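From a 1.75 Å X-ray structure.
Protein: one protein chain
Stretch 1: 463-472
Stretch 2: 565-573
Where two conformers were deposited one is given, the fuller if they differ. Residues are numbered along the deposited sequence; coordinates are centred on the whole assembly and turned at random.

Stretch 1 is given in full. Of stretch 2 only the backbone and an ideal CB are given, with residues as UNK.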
# COMPACT_ATOMS: atom_id res chain seq x y z
N THR A 463 17.58 -11.87 2.76
CA THR A 463 18.53 -13.00 2.77
C THR A 463 19.32 -13.27 4.05
O THR A 463 19.90 -14.36 4.13
CB THR A 463 19.54 -12.95 1.57
OG1 THR A 463 20.35 -11.81 1.70
CG2 THR A 463 18.84 -12.96 0.27
N ASN A 464 19.38 -12.37 5.04
CA ASN A 464 19.90 -12.74 6.30
C ASN A 464 19.13 -13.89 6.92
O ASN A 464 19.69 -14.68 7.68
CB ASN A 464 19.91 -11.56 7.31
CG ASN A 464 21.17 -10.75 7.25
OD1 ASN A 464 21.77 -10.54 6.17
ND2 ASN A 464 21.51 -10.11 8.45
N TRP A 465 17.82 -14.01 6.62
CA TRP A 465 16.91 -14.95 7.25
C TRP A 465 16.32 -16.07 6.37
O TRP A 465 15.76 -17.08 6.86
CB TRP A 465 15.78 -14.11 7.94
CG TRP A 465 16.33 -13.16 8.91
CD1 TRP A 465 16.73 -13.41 10.15
CD2 TRP A 465 16.61 -11.74 8.67
NE1 TRP A 465 17.21 -12.25 10.73
CE2 TRP A 465 17.15 -11.22 9.84
CE3 TRP A 465 16.45 -10.89 7.57
CZ2 TRP A 465 17.52 -9.88 9.97
CZ3 TRP A 465 16.83 -9.58 7.66
CH2 TRP A 465 17.40 -9.08 8.85
N ILE A 466 16.40 -15.93 5.07
CA ILE A 466 15.89 -16.92 4.17
C ILE A 466 16.85 -17.01 3.00
O ILE A 466 17.09 -16.05 2.26
CB ILE A 466 14.39 -16.73 3.71
CG1 ILE A 466 13.97 -17.88 2.86
CG2 ILE A 466 14.13 -15.40 3.04
CD1 ILE A 466 12.51 -18.05 2.52
N ARG A 467 17.31 -18.24 2.73
CA ARG A 467 18.48 -18.44 1.82
C ARG A 467 18.15 -19.63 0.95
O ARG A 467 18.63 -20.77 1.22
CB ARG A 467 19.75 -18.71 2.62
CG ARG A 467 20.09 -17.50 3.45
CD ARG A 467 21.35 -17.64 4.24
NE ARG A 467 21.49 -16.57 5.15
CZ ARG A 467 22.42 -16.51 6.10
NH1 ARG A 467 23.45 -17.39 6.12
NH2 ARG A 467 22.36 -15.55 7.02
N LEU A 468 17.39 -19.40 -0.13
CA LEU A 468 16.99 -20.50 -0.97
C LEU A 468 18.17 -21.13 -1.70
O LEU A 468 18.12 -22.29 -2.10
CB LEU A 468 15.83 -20.15 -1.86
CG LEU A 468 14.57 -19.70 -1.10
CD1 LEU A 468 13.46 -19.24 -2.06
CD2 LEU A 468 14.09 -20.74 -0.10
N ASP A 469 19.28 -20.40 -1.84
CA ASP A 469 20.49 -20.98 -2.43
C ASP A 469 21.15 -22.00 -1.54
O ASP A 469 22.08 -22.68 -2.02
CB ASP A 469 21.49 -19.89 -2.80
CG ASP A 469 21.08 -19.11 -4.07
OD1 ASP A 469 20.18 -19.53 -4.83
OD2 ASP A 469 21.73 -18.11 -4.35
N ASN A 470 20.72 -22.13 -0.27
CA ASN A 470 21.21 -23.14 0.63
C ASN A 470 20.49 -24.48 0.40
O ASN A 470 20.75 -25.42 1.14
CB ASN A 470 21.20 -22.71 2.07
CG ASN A 470 22.28 -21.71 2.36
OD1 ASN A 470 23.23 -21.57 1.53
ND2 ASN A 470 22.25 -21.08 3.54
N ILE A 471 19.57 -24.56 -0.57
CA ILE A 471 18.98 -25.83 -0.95
C ILE A 471 19.97 -26.48 -1.95
O ILE A 471 20.01 -26.06 -3.11
CB ILE A 471 17.62 -25.67 -1.63
CG1 ILE A 471 16.59 -24.99 -0.72
CG2 ILE A 471 17.10 -26.98 -2.10
CD1 ILE A 471 15.42 -24.49 -1.47
N VAL A 472 20.75 -27.47 -1.46
CA VAL A 472 21.75 -28.19 -2.31
C VAL A 472 21.35 -29.63 -2.53
O VAL A 472 22.05 -30.35 -3.24
CB VAL A 472 23.17 -28.04 -1.72
CG1 VAL A 472 23.51 -26.56 -1.63
CG2 VAL A 472 23.30 -28.70 -0.34
N UNK A 565 18.24 -26.66 9.95
CA UNK A 565 19.49 -27.43 10.00
C UNK A 565 20.37 -27.17 8.80
O UNK A 565 21.60 -27.16 8.92
CB UNK A 565 19.19 -28.93 10.09
N UNK A 566 19.73 -26.88 7.67
CA UNK A 566 20.41 -26.57 6.45
C UNK A 566 20.63 -25.10 6.22
O UNK A 566 21.22 -24.72 5.19
CB UNK A 566 19.63 -27.16 5.27
N UNK A 567 20.31 -24.27 7.20
CA UNK A 567 20.38 -22.83 7.12
C UNK A 567 19.66 -22.28 5.88
O UNK A 567 20.05 -21.22 5.32
CB UNK A 567 21.84 -22.39 7.12
N UNK A 568 18.55 -22.93 5.47
CA UNK A 568 17.72 -22.40 4.42
C UNK A 568 16.85 -21.28 5.04
O UNK A 568 16.47 -20.31 4.38
CB UNK A 568 16.87 -23.50 3.78
N UNK A 569 16.54 -21.42 6.33
CA UNK A 569 16.04 -20.30 7.12
C UNK A 569 16.84 -20.15 8.35
O UNK A 569 17.45 -21.09 8.84
CB UNK A 569 14.56 -20.47 7.48
N UNK A 570 16.90 -18.92 8.84
CA UNK A 570 17.52 -18.60 10.13
C UNK A 570 16.49 -17.80 10.88
O UNK A 570 15.93 -16.81 10.28
CB UNK A 570 18.84 -17.84 9.98
N UNK A 571 16.29 -18.13 12.16
CA UNK A 571 15.33 -17.42 13.02
C UNK A 571 16.11 -16.75 14.11
O UNK A 571 16.85 -17.42 14.84
CB UNK A 571 14.27 -18.36 13.60
N UNK A 572 16.04 -15.43 14.18
CA UNK A 572 16.79 -14.71 15.16
C UNK A 572 15.81 -14.05 16.11
O UNK A 572 14.63 -13.73 15.75
CB UNK A 572 17.72 -13.69 14.51
N UNK A 573 16.28 -13.89 17.34
CA UNK A 573 15.49 -13.24 18.39
C UNK A 573 15.47 -11.73 18.13
O UNK A 573 16.12 -10.95 18.84
CB UNK A 573 16.06 -13.55 19.78

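Position 565 lies out of reach of stretch 1, with nothing of it within 5.5 Å of the ideal CB. The visible atoms set no preference. The residue is Ser565, and its OG is hydrogen-bonded elsewhere in the structure.

At 566 CA-to-CB points toward stretch 1, but the ideal CB is still 4.6 Å from Asn470 O. No charge or pocket is close, so many side chains would fit, polar ones included. The residue is Lys566. Its end leads away from stretch 1. Its backbone does more: a water donates to both Lys566 O (2.9 Å) and Asn470 O (3.1 Å).

Position 567 has phi/psi of 51/34, a left-handed conformation. Glycine, asparagine and aspartate tolerate this best. The backbone O accepts a hydrogen bond from Asn470 ND2 at 2.8 Å, nearly straight at 172°. CA-to-CB points sideways, but the ideal CB is 3.8 Å from Asn470 ND2, so the base of any side chain touches stretch 1 while its end can turn aside. The residue is Asn567. Its ND2 is hydrogen-bonded to a residue just outside the stretches.

At 568 the backbone O takes a hydrogen bond from Arg467 N at 2.8 Å. CA-to-CB points sideways, yet the ideal CB is 4.7 Å from Asn470 CB and 4.8 Å from Ile471 CG1. Leu468 CD2 adds more apolar surface. A medium aliphatic side chain would suit: isoleucine, leucine, valine or methionine. The residue is Ile568, of which stretch 1 covers more area than of any other residue in stretch 2. Its CD1 lies 3.6 Å from Ile471 CG1, and its CG2 lies 4.0 Å from Leu468 CD2.

Position 569 is paired with Ile466 in a single beta bridge, CA to CA 4.5 Å. Its phi/psi of -128/152 is extended, which beta-branched residues favour. The CB points sideways, and Ile466 offers an aliphatic neighbour. Valine, isoleucine or leucine would suit. The residue is Ile569, with chi1 p. Its CG2 lies 4.2 Å from Ile466 CG1, while the end of the side chain leads away.

At 570 the backbone N donates to Trp465 O at 2.9 Å. The CB points toward stretch 1, with Arg467 NH2 5.1 Å from the ideal CB. An acid could answer that charge; a long flexible chain could lie along it. The residue is Lys570, so like charges meet: NZ is 4.1 Å from Arg467 NH1. Its CD lies over one face of the guanidinium. A water accepts from both Lys570 NZ (3.1 Å) and Arg467 NH2 (2.9 Å), bridging the two cations.

At 571 the CB points away from stretch 1, which therefore sets no demand. The extended backbone suits beta-branched residues. The residue is Ile571.

At 572 the CB points toward stretch 1, and the ideal CB is 4.1 Å from Trp465 NE1, a donor. Glutamate, glutamine, aspartate or asparagine could accept. The residue is Glu572. Its OE1 accepts from Trp465 NE1 at 2.8 Å, at the edge of the ring, and also from a water that links it to Asn464 ND2.

Position 573 is out of reach of stretch 1 and unconstrained by it. The residue is Asn573, poorly ordered.

Stretch 2 565-573: SKNIIKIEN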
# COMPACT_ATOMS: atom_id res chain seq x y z
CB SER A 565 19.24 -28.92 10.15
OG SER A 565 18.78 -29.55 8.96
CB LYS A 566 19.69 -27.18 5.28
CG LYS A 566 19.43 -28.67 5.29
CD LYS A 566 20.66 -29.52 5.67
CE LYS A 566 20.43 -30.97 5.35
NZ LYS A 566 21.41 -31.80 6.10
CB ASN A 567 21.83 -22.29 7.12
CG ASN A 567 22.62 -22.52 8.44
OD1 ASN A 567 23.81 -22.25 8.46
ND2 ASN A 567 21.97 -22.93 9.52
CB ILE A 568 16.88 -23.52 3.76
CG1 ILE A 568 17.75 -24.46 3.04
CG2 ILE A 568 15.80 -22.93 2.82
CD1 ILE A 568 17.15 -25.80 2.79
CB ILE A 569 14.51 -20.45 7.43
CG1 ILE A 569 14.25 -21.70 8.29
CG2 ILE A 569 13.72 -20.47 6.12
CD1 ILE A 569 12.82 -21.87 8.80
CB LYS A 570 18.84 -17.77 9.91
CG LYS A 570 20.02 -18.60 9.40
CD LYS A 570 21.40 -18.09 9.92
CE LYS A 570 22.49 -19.08 9.57
NZ LYS A 570 23.84 -18.56 10.01
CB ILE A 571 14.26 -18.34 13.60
CG1 ILE A 571 13.45 -19.02 12.47
CG2 ILE A 571 13.33 -17.56 14.55
CD1 ILE A 571 12.61 -20.19 12.99
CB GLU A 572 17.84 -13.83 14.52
CG GLU A 572 17.51 -12.38 14.34
CD GLU A 572 18.73 -11.55 13.92
OE1 GLU A 572 19.06 -11.64 12.72
OE2 GLU A 572 19.36 -10.84 14.77
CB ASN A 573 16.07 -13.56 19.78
CG ASN A 573 15.34 -12.83 20.90
OD1 ASN A 573 14.11 -12.73 20.88
ND2 ASN A 573 16.09 -12.28 21.85
O HOH W 1 20.72 -11.07 10.97
O HOH W 2 24.29 -15.57 9.22
O HOH W 3 22.89 -26.15 3.25
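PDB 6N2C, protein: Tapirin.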